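Local structure of transcriptional regulator (Thermus thermophilus, 2H0A) at residues Leu169-Phe174 with Leu196-Arg201. The protein probably regulates transcription, most likely as a repressor of the CcpA (LacI/GalR) type whose periplasmic-binding-protein-like core may sense a regulatory ligand or partner. Residues are numbered along the deposited sequence; the frame is centred on the assembly and turned at random.
Sequences LALRHF and LEEAVR
L171 of helix 164-175 reaches A199 and the backbone of E198 on helix 189-200, joining two successive helices in the C-terminal half of a periplasmic-binding-protein-like fold; they are the helices of two consecutive beta-alpha-beta units that share strand 182-185. The two short axes approach to 9.1 Å at 55°. Followed outward, the CB of L171 leaves its helix toward the other one, and CG lies anti to the backbone N (chi1 176°), which carries the branch to helix 189-200. At the tip, CD2 does the touching: it packs by van der Waals contact on the A199 backbone, 3.5 Å from the N of A199, and meets the methyl CB of A199 at 3.7 Å and the CB of E198 at 4.1 Å. Beside it, the E198 chain bends at chi2, bringing its carboxylate across the R172 chain at a slant, the guanidinium plane turned 40° from it. E198 also forms a salt bridge with R168, one turn before R172. Toward the second subunit, R172 packs on E176 of that chain. The carboxylate meets R172 through the aliphatic stem, CG standing 4.0 Å from the OE2 of E198, while R201 NH1 makes a purely electrostatic salt bridge to that same OE2 at 3.0 Å.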
loop_
_atom_site.group_PDB
_atom_site.type_symbol
_atom_site.label_atom_id
_atom_site.label_comp_id
_atom_site.label_asym_id
_atom_site.label_seq_id
_atom_site.Cartn_x
_atom_site.Cartn_y
_atom_site.Cartn_z
ATOM N N LEU A 169 12.095 9.810 3.859
ATOM C CA LEU A 169 13.242 9.630 2.981
ATOM C C LEU A 169 13.533 10.966 2.276
ATOM O O LEU A 169 14.694 11.369 2.133
ATOM C CB LEU A 169 12.945 8.562 1.931
ATOM C CG LEU A 169 13.597 7.169 1.858
ATOM C CD1 LEU A 169 14.608 6.946 2.956
ATOM C CD2 LEU A 169 12.483 6.121 1.912
ATOM N N ALA A 170 12.473 11.653 1.853
ATOM C CA ALA A 170 12.597 12.930 1.148
ATOM C C ALA A 170 13.185 14.075 1.975
ATOM O O ALA A 170 14.107 14.745 1.534
ATOM C CB ALA A 170 11.243 13.339 0.578
ATOM N N LEU A 171 12.655 14.315 3.165
ATOM C CA LEU A 171 13.194 15.385 3.996
ATOM C C LEU A 171 14.689 15.135 4.219
ATOM O O LEU A 171 15.501 16.059 4.220
ATOM C CB LEU A 171 12.469 15.436 5.342
ATOM C CG LEU A 171 13.017 16.464 6.340
ATOM C CD1 LEU A 171 12.870 17.861 5.759
ATOM C CD2 LEU A 171 12.285 16.352 7.668
ATOM N N ARG A 172 15.041 13.869 4.409
ATOM C CA ARG A 172 16.425 13.479 4.626
ATOM C C ARG A 172 17.239 13.858 3.386
ATOM O O ARG A 172 18.394 14.285 3.487
ATOM C CB ARG A 172 16.493 11.969 4.870
ATOM C CG ARG A 172 17.068 11.568 6.208
ATOM C CD ARG A 172 18.572 11.792 6.252
ATOM N NE ARG A 172 19.177 11.201 7.449
ATOM C CZ ARG A 172 20.478 11.236 7.730
ATOM N NH1 ARG A 172 21.329 11.835 6.902
ATOM N NH2 ARG A 172 20.929 10.665 8.841
ATOM N N HIS A 173 16.615 13.699 2.219
ATOM C CA HIS A 173 17.242 14.021 0.945
ATOM C C HIS A 173 17.457 15.529 0.819
ATOM O O HIS A 173 18.548 15.987 0.470
ATOM C CB HIS A 173 16.362 13.543 -0.209
ATOM C CG HIS A 173 16.912 13.875 -1.555
ATOM N ND1 HIS A 173 18.014 13.240 -2.085
ATOM C CD2 HIS A 173 16.543 14.807 -2.465
ATOM C CE1 HIS A 173 18.299 13.766 -3.262
ATOM N NE2 HIS A 173 17.421 14.720 -3.516
ATOM N N PHE A 174 16.408 16.294 1.107
ATOM C CA PHE A 174 16.479 17.742 1.032
ATOM C C PHE A 174 17.485 18.331 2.025
ATOM O O PHE A 174 18.146 19.328 1.736
ATOM C CB PHE A 174 15.113 18.355 1.318
ATOM C CG PHE A 174 13.997 17.814 0.467
ATOM C CD1 PHE A 174 14.178 17.585 -0.893
ATOM C CD2 PHE A 174 12.725 17.633 1.011
ATOM C CE1 PHE A 174 13.108 17.197 -1.699
ATOM C CE2 PHE A 174 11.653 17.246 0.215
ATOM C CZ PHE A 174 11.842 17.031 -1.142
ATOM N N LEU A 196 6.875 15.636 8.426
ATOM C CA LEU A 196 6.577 16.199 9.729
ATOM C C LEU A 196 7.223 15.352 10.826
ATOM O O LEU A 196 7.906 15.870 11.701
ATOM C CB LEU A 196 5.065 16.226 9.915
ATOM C CG LEU A 196 4.465 17.504 10.478
ATOM C CD1 LEU A 196 4.988 18.703 9.717
ATOM C CD2 LEU A 196 2.952 17.426 10.372
ATOM N N GLU A 197 7.003 14.043 10.753
ATOM C CA GLU A 197 7.538 13.078 11.713
ATOM C C GLU A 197 9.059 13.067 11.769
ATOM O O GLU A 197 9.644 13.138 12.851
ATOM C CB GLU A 197 7.048 11.670 11.360
ATOM C CG GLU A 197 7.553 10.583 12.294
ATOM C CD GLU A 197 7.523 9.207 11.658
ATOM O OE1 GLU A 197 6.420 8.718 11.327
ATOM O OE2 GLU A 197 8.612 8.620 11.482
ATOM N N GLU A 198 9.695 12.958 10.602
ATOM C CA GLU A 198 11.153 12.934 10.526
ATOM C C GLU A 198 11.755 14.264 10.958
ATOM O O GLU A 198 12.865 14.314 11.479
ATOM C CB GLU A 198 11.620 12.614 9.104
ATOM C CG GLU A 198 13.131 12.390 8.984
ATOM C CD GLU A 198 13.600 11.080 9.625
ATOM O OE1 GLU A 198 12.841 10.485 10.421
ATOM O OE2 GLU A 198 14.738 10.652 9.335
ATOM N N ALA A 199 11.038 15.350 10.726
ATOM C CA ALA A 199 11.556 16.636 11.139
ATOM C C ALA A 199 11.658 16.603 12.657
ATOM O O ALA A 199 12.733 16.819 13.213
ATOM C CB ALA A 199 10.626 17.756 10.690
ATOM N N VAL A 200 10.536 16.313 13.317
ATOM C CA VAL A 200 10.466 16.255 14.776
ATOM C C VAL A 200 11.530 15.339 15.370
ATOM O O VAL A 200 12.152 15.663 16.385
ATOM C CB VAL A 200 9.086 15.768 15.236
ATOM C CG1 VAL A 200 9.052 15.645 16.749
ATOM C CG2 VAL A 200 8.023 16.728 14.757
ATOM N N ARG A 201 11.730 14.194 14.731
ATOM C CA ARG A 201 12.732 13.238 15.167
ATOM C C ARG A 201 14.088 13.951 15.190
ATOM O O ARG A 201 15.117 13.344 15.492
ATOM C CB ARG A 201 12.793 12.076 14.181
ATOM C CG ARG A 201 13.003 10.728 14.814
ATOM C CD ARG A 201 13.531 9.766 13.790
ATOM N NE ARG A 201 14.941 10.034 13.549
ATOM C CZ ARG A 201 15.622 9.563 12.514
ATOM N NH1 ARG A 201 15.013 8.798 11.618
ATOM N NH2 ARG A 201 16.908 9.852 12.384
#